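Local coordinates for protein beta-hexosaminidase Amuc_2018 (Akkermansia muciniphila, PDB 6JEB) that hydrolyses terminal non-reducing N-acetylhexosamine residues, releasing N-acetylglucosamine from terminally unbranched N-glycans and from chitobiose, at residues Tyr90-His102 against Ile392-Pro405. Sequence-based numbering, arbitrary orientation.
With ACM (acetamide), chain C.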
loop_
_atom_site.group_PDB
_atom_site.type_symbol
_atom_site.label_atom_id
_atom_site.label_comp_id
_atom_site.label_asym_id
_atom_site.label_seq_id
_atom_site.Cartn_x
_atom_site.Cartn_y
_atom_site.Cartn_z
ATOM N N TYR A 90 -3.881 -14.867 -0.346
ATOM C CA TYR A 90 -4.334 -13.811 -1.231
ATOM C C TYR A 90 -3.221 -13.355 -2.158
ATOM O O TYR A 90 -2.057 -13.277 -1.747
ATOM C CB TYR A 90 -4.803 -12.588 -0.449
ATOM C CG TYR A 90 -6.107 -12.780 0.264
ATOM C CD1 TYR A 90 -7.310 -12.837 -0.443
ATOM C CD2 TYR A 90 -6.146 -12.907 1.646
ATOM C CE1 TYR A 90 -8.515 -13.007 0.217
ATOM C CE2 TYR A 90 -7.343 -13.084 2.316
ATOM C CZ TYR A 90 -8.522 -13.134 1.600
ATOM O OH TYR A 90 -9.709 -13.303 2.270
ATOM N N PRO A 91 -3.559 -13.011 -3.402
ATOM C CA PRO A 91 -2.531 -12.591 -4.362
ATOM C C PRO A 91 -2.101 -11.146 -4.231
ATOM O O PRO A 91 -1.071 -10.780 -4.810
ATOM C CB PRO A 91 -3.207 -12.818 -5.720
ATOM C CG PRO A 91 -4.680 -12.684 -5.418
ATOM C CD PRO A 91 -4.860 -13.269 -4.045
ATOM N N TRP A 92 -2.856 -10.308 -3.528
ATOM C CA TRP A 92 -2.527 -8.896 -3.358
ATOM C C TRP A 92 -2.182 -8.671 -1.891
ATOM O O TRP A 92 -3.053 -8.772 -1.024
ATOM C CB TRP A 92 -3.709 -8.014 -3.764
ATOM C CG TRP A 92 -3.348 -6.549 -3.719
ATOM C CD1 TRP A 92 -3.117 -5.785 -2.600
ATOM C CD2 TRP A 92 -3.124 -5.692 -4.844
ATOM N NE1 TRP A 92 -2.773 -4.502 -2.969
ATOM C CE2 TRP A 92 -2.774 -4.417 -4.340
ATOM C CE3 TRP A 92 -3.199 -5.875 -6.231
ATOM C CZ2 TRP A 92 -2.496 -3.329 -5.179
ATOM C CZ3 TRP A 92 -2.921 -4.800 -7.061
ATOM C CH2 TRP A 92 -2.577 -3.540 -6.532
ATOM N N ARG A 93 -0.918 -8.358 -1.610
ATOM C CA ARG A 93 -0.467 -8.099 -0.239
ATOM C C ARG A 93 0.384 -6.835 -0.297
ATOM O O ARG A 93 1.537 -6.880 -0.734
ATOM C CB ARG A 93 0.294 -9.303 0.315
ATOM C CG ARG A 93 -0.531 -10.602 0.260
ATOM C CD ARG A 93 0.260 -11.844 0.706
ATOM N NE ARG A 93 1.559 -11.922 0.048
ATOM C CZ ARG A 93 1.755 -12.324 -1.205
ATOM N NH1 ARG A 93 0.734 -12.734 -1.960
ATOM N NH2 ARG A 93 2.984 -12.315 -1.709
ATOM N N GLY A 94 -0.188 -5.708 0.115
ATOM C CA GLY A 94 0.392 -4.418 -0.190
ATOM C C GLY A 94 0.627 -3.518 1.006
ATOM O O GLY A 94 -0.029 -3.624 2.046
ATOM N N LEU A 95 1.593 -2.619 0.835
ATOM C CA LEU A 95 1.759 -1.444 1.678
ATOM C C LEU A 95 1.700 -0.214 0.786
ATOM O O LEU A 95 2.113 -0.255 -0.380
ATOM C CB LEU A 95 3.118 -1.444 2.408
ATOM C CG LEU A 95 3.354 -2.569 3.417
ATOM C CD1 LEU A 95 4.763 -2.490 3.982
ATOM C CD2 LEU A 95 2.307 -2.546 4.532
ATOM N N MET A 96 1.168 0.879 1.329
ATOM C CA MET A 96 1.157 2.158 0.632
ATOM C C MET A 96 2.022 3.143 1.400
ATOM O O MET A 96 1.874 3.286 2.620
ATOM C CB MET A 96 -0.258 2.728 0.513
ATOM C CG MET A 96 -0.316 4.040 -0.285
ATOM S SD MET A 96 -1.688 5.086 0.221
ATOM C CE MET A 96 -0.949 5.825 1.687
ATOM N N VAL A 97 2.922 3.816 0.690
ATOM C CA VAL A 97 3.667 4.936 1.252
ATOM C C VAL A 97 3.084 6.233 0.713
ATOM O O VAL A 97 2.414 6.264 -0.327
ATOM C CB VAL A 97 5.192 4.844 0.999
ATOM C CG1 VAL A 97 5.782 3.672 1.766
ATOM C CG2 VAL A 97 5.498 4.751 -0.502
ATOM N N ASP A 98 3.349 7.322 1.437
ATOM C CA ASP A 98 2.706 8.616 1.211
ATOM C C ASP A 98 3.771 9.697 1.055
ATOM O O ASP A 98 3.906 10.592 1.899
ATOM C CB ASP A 98 1.759 8.919 2.373
ATOM C CG ASP A 98 0.972 10.209 2.197
ATOM O OD1 ASP A 98 1.018 10.842 1.113
ATOM O OD2 ASP A 98 0.285 10.577 3.174
ATOM N N PRO A 99 4.541 9.655 -0.036
ATOM C CA PRO A 99 5.521 10.727 -0.260
ATOM C C PRO A 99 4.869 12.060 -0.561
ATOM O O PRO A 99 5.536 13.093 -0.433
ATOM C CB PRO A 99 6.347 10.217 -1.447
ATOM C CG PRO A 99 5.379 9.310 -2.193
ATOM C CD PRO A 99 4.586 8.630 -1.097
ATOM N N ALA A 100 3.582 12.078 -0.945
ATOM C CA ALA A 100 2.889 13.352 -1.124
ATOM C C ALA A 100 2.922 14.179 0.155
ATOM O O ALA A 100 3.164 15.392 0.113
ATOM C CB ALA A 100 1.441 13.113 -1.554
ATOM N N ARG A 101 2.666 13.545 1.304
ATOM C CA ARG A 101 2.652 14.288 2.562
ATOM C C ARG A 101 4.059 14.583 3.067
ATOM O O ARG A 101 4.333 15.698 3.525
ATOM C CB ARG A 101 1.847 13.527 3.618
ATOM C CG ARG A 101 0.353 13.866 3.615
ATOM C CD ARG A 101 -0.294 13.690 2.230
ATOM N NE ARG A 101 -1.725 13.952 2.316
ATOM C CZ ARG A 101 -2.621 13.055 2.721
ATOM N NH1 ARG A 101 -2.235 11.822 3.048
ATOM N NH2 ARG A 101 -3.902 13.386 2.803
ATOM N N HIS A 102 4.960 13.604 3.008
ATOM C CA HIS A 102 6.365 13.841 3.324
ATOM C C HIS A 102 7.197 13.029 2.354
ATOM O O HIS A 102 7.057 11.802 2.290
ATOM C CB HIS A 102 6.714 13.471 4.771
ATOM C CG HIS A 102 6.377 14.543 5.759
ATOM N ND1 HIS A 102 5.232 14.515 6.523
ATOM C CD2 HIS A 102 7.027 15.685 6.093
ATOM C CE1 HIS A 102 5.191 15.593 7.290
ATOM N NE2 HIS A 102 6.265 16.323 7.045
ATOM N N ILE A 392 -12.542 -10.795 -3.033
ATOM C CA ILE A 392 -11.508 -10.105 -2.267
ATOM C C ILE A 392 -10.150 -10.570 -2.775
ATOM O O ILE A 392 -9.845 -11.769 -2.757
ATOM C CB ILE A 392 -11.656 -10.366 -0.762
ATOM C CG1 ILE A 392 -12.979 -9.795 -0.252
ATOM C CG2 ILE A 392 -10.470 -9.772 0.006
ATOM C CD1 ILE A 392 -13.305 -10.188 1.183
ATOM N N ARG A 393 -9.336 -9.620 -3.235
ATOM C CA ARG A 393 -8.031 -9.922 -3.803
ATOM C C ARG A 393 -6.919 -9.935 -2.767
ATOM O O ARG A 393 -5.850 -10.494 -3.044
ATOM C CB ARG A 393 -7.674 -8.902 -4.890
ATOM C CG ARG A 393 -8.672 -8.848 -6.042
ATOM C CD ARG A 393 -8.300 -7.758 -7.036
ATOM N NE ARG A 393 -7.001 -7.994 -7.662
ATOM C CZ ARG A 393 -6.430 -7.168 -8.533
ATOM N NH1 ARG A 393 -7.046 -6.047 -8.886
ATOM N NH2 ARG A 393 -5.245 -7.461 -9.056
ATOM N N GLY A 394 -7.129 -9.338 -1.602
ATOM C CA GLY A 394 -6.101 -9.367 -0.582
ATOM C C GLY A 394 -6.222 -8.185 0.371
ATOM O O GLY A 394 -7.315 -7.677 0.622
ATOM N N VAL A 395 -5.074 -7.781 0.898
ATOM C CA VAL A 395 -4.998 -6.853 2.017
ATOM C C VAL A 395 -3.983 -5.773 1.680
ATOM O O VAL A 395 -3.065 -5.989 0.885
ATOM C CB VAL A 395 -4.612 -7.601 3.316
ATOM C CG1 VAL A 395 -3.152 -8.066 3.270
ATOM C CG2 VAL A 395 -4.894 -6.756 4.541
ATOM N N HIS A 396 -4.148 -4.603 2.296
ATOM C CA HIS A 396 -3.356 -3.437 1.918
ATOM C C HIS A 396 -3.324 -2.483 3.101
ATOM O O HIS A 396 -4.380 -2.099 3.611
ATOM C CB HIS A 396 -4.045 -2.770 0.723
ATOM C CG HIS A 396 -3.189 -1.820 -0.056
ATOM N ND1 HIS A 396 -2.276 -2.243 -1.000
ATOM C CD2 HIS A 396 -3.162 -0.463 -0.086
ATOM C CE1 HIS A 396 -1.708 -1.191 -1.563
ATOM N NE2 HIS A 396 -2.228 -0.096 -1.025
ATOM N N ALA A 397 -2.129 -2.091 3.533
ATOM C CA ALA A 397 -1.991 -1.221 4.702
ATOM C C ALA A 397 -1.342 0.102 4.324
ATOM O O ALA A 397 -0.138 0.129 4.007
ATOM C CB ALA A 397 -1.171 -1.914 5.790
ATOM N N PRO A 398 -2.077 1.211 4.348
ATOM C CA PRO A 398 -1.460 2.520 4.085
ATOM C C PRO A 398 -0.739 3.065 5.308
ATOM O O PRO A 398 -1.233 2.986 6.439
ATOM C CB PRO A 398 -2.660 3.419 3.743
ATOM C CG PRO A 398 -3.841 2.491 3.577
ATOM C CD PRO A 398 -3.546 1.282 4.397
ATOM N N VAL A 399 0.431 3.660 5.062
ATOM C CA VAL A 399 1.149 4.371 6.114
ATOM C C VAL A 399 1.085 5.864 5.804
ATOM O O VAL A 399 2.070 6.471 5.360
ATOM C CB VAL A 399 2.593 3.861 6.296
ATOM C CG1 VAL A 399 3.116 4.268 7.674
ATOM C CG2 VAL A 399 2.672 2.336 6.134
ATOM N N TRP A 400 -0.084 6.459 6.029
ATOM C CA TRP A 400 -0.291 7.865 5.701
ATOM C C TRP A 400 0.702 8.726 6.470
ATOM O O TRP A 400 1.015 8.455 7.632
ATOM C CB TRP A 400 -1.711 8.272 6.078
ATOM C CG TRP A 400 -2.770 7.501 5.344
ATOM C CD1 TRP A 400 -3.566 6.503 5.845
ATOM C CD2 TRP A 400 -3.159 7.683 3.979
ATOM N NE1 TRP A 400 -4.426 6.052 4.867
ATOM C CE2 TRP A 400 -4.204 6.766 3.715
ATOM C CE3 TRP A 400 -2.735 8.545 2.957
ATOM C CZ2 TRP A 400 -4.811 6.668 2.467
ATOM C CZ3 TRP A 400 -3.347 8.456 1.716
ATOM C CH2 TRP A 400 -4.381 7.527 1.484
ATOM N N ALA A 401 1.197 9.780 5.816
ATOM C CA ALA A 401 2.375 10.471 6.324
ATOM C C ALA A 401 2.148 11.948 6.624
ATOM O O ALA A 401 3.124 12.699 6.699
ATOM C CB ALA A 401 3.578 10.265 5.402
ATOM N N GLU A 402 0.897 12.385 6.816
ATOM C CA GLU A 402 0.678 13.757 7.279
ATOM C C GLU A 402 1.616 14.089 8.432
ATOM O O GLU A 402 2.198 15.183 8.484
ATOM C CB GLU A 402 -0.772 13.961 7.751
ATOM C CG GLU A 402 -1.843 13.990 6.663
ATOM C CD GLU A 402 -2.463 12.631 6.407
ATOM O OE1 GLU A 402 -1.784 11.612 6.650
ATOM O OE2 GLU A 402 -3.640 12.579 5.980
ATOM N N ARG A 403 1.788 13.144 9.363
ATOM C CA ARG A 403 2.525 13.380 10.598
ATOM C C ARG A 403 3.778 12.513 10.711
ATOM O O ARG A 403 4.307 12.345 11.815
ATOM C CB ARG A 403 1.620 13.143 11.809
ATOM C CG ARG A 403 0.416 14.059 11.882
ATOM C CD ARG A 403 0.800 15.457 12.333
ATOM N NE ARG A 403 -0.387 16.248 12.620
ATOM C CZ ARG A 403 -0.374 17.397 13.283
ATOM N NH1 ARG A 403 0.775 17.901 13.715
ATOM N NH2 ARG A 403 -1.511 18.039 13.515
ATOM N N LEU A 404 4.278 11.959 9.606
ATOM C CA LEU A 404 5.451 11.083 9.644
ATOM C C LEU A 404 6.523 11.665 8.736
ATOM O O LEU A 404 6.540 11.398 7.525
ATOM C CB LEU A 404 5.090 9.650 9.258
ATOM C CG LEU A 404 4.037 8.996 10.156
ATOM C CD1 LEU A 404 3.582 7.652 9.582
ATOM C CD2 LEU A 404 4.559 8.824 11.591
ATOM N N PRO A 405 7.439 12.473 9.277
ATOM C CA PRO A 405 8.293 13.308 8.421
ATOM C C PRO A 405 9.548 12.654 7.868
ATOM O O PRO A 405 10.192 13.266 7.006
ATOM C CB PRO A 405 8.650 14.486 9.347
ATOM C CG PRO A 405 8.640 13.874 10.719
ATOM C CD PRO A 405 7.524 12.857 10.699
HETATM C C1 ACM C . -8.298 7.781 2.689
HETATM O O ACM C . -8.101 7.410 3.802
HETATM N N ACM C . -8.465 9.180 2.460
HETATM C C2 ACM C . -8.391 6.846 1.496
HETATM O O HOH W 1 4.495 6.934 3.897
HETATM O O HOH W 2 2.068 16.504 5.548
#
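Tyr90 lays its CB and ring carbons against Gly394 CA and the carbonyl of Ile392, where strands 92-97 and 392-399, first and last of the catalytic barrel, close the circle in parallel. Their backbone bonds alternate from Trp92 N to Arg393 O as far as Val399 N to Met96 O, a worked case of (beta/alpha)8 closure. Trp92, its chi1 of -175° placing CG anti to N, donates NE1-H nearly straight to His396 ND1 (3.0 Å), in the indole plane but tilted from that of the imidazole; His396 NE2 is hydrogen-bonded to His125 of strand 123-127, which flanks 92-97 on its other side. Gly94 CA lies against His396 ND1, where a CB has no room. Met96 bends at chi3 (81°) and holds CE 3.5 Å from the centroid of the Trp400 six-membered ring, over the face, with SD also above it in a Met-aromatic contact. Asp98 OD2 accepts from Ala401 N (2.9 Å) on its anti side and from Arg101 NH1 (2.8 Å) on its syn side, the donors coming from opposite faces of the carboxylate. Replacing Asp98 with an alanine is likely to leave the Ala401 amide without this acceptor and Arg101 NH1 without its carboxylate mate. Over one face of that guanidinium lies Glu402, its OE2 3.3 Å from Arg101 NH2 by charge alone; Asp130 and Gln132 take further N-H groups. His102 donates ND1-H to Ala401 O in its ring plane (2.8 Å), while Pro405 CA sits over the ring centre. Arg101, Trp400, Ala401 and Glu402 all belong to the substrate site, and the arginine's charge is likely to offset the nearby carboxylates.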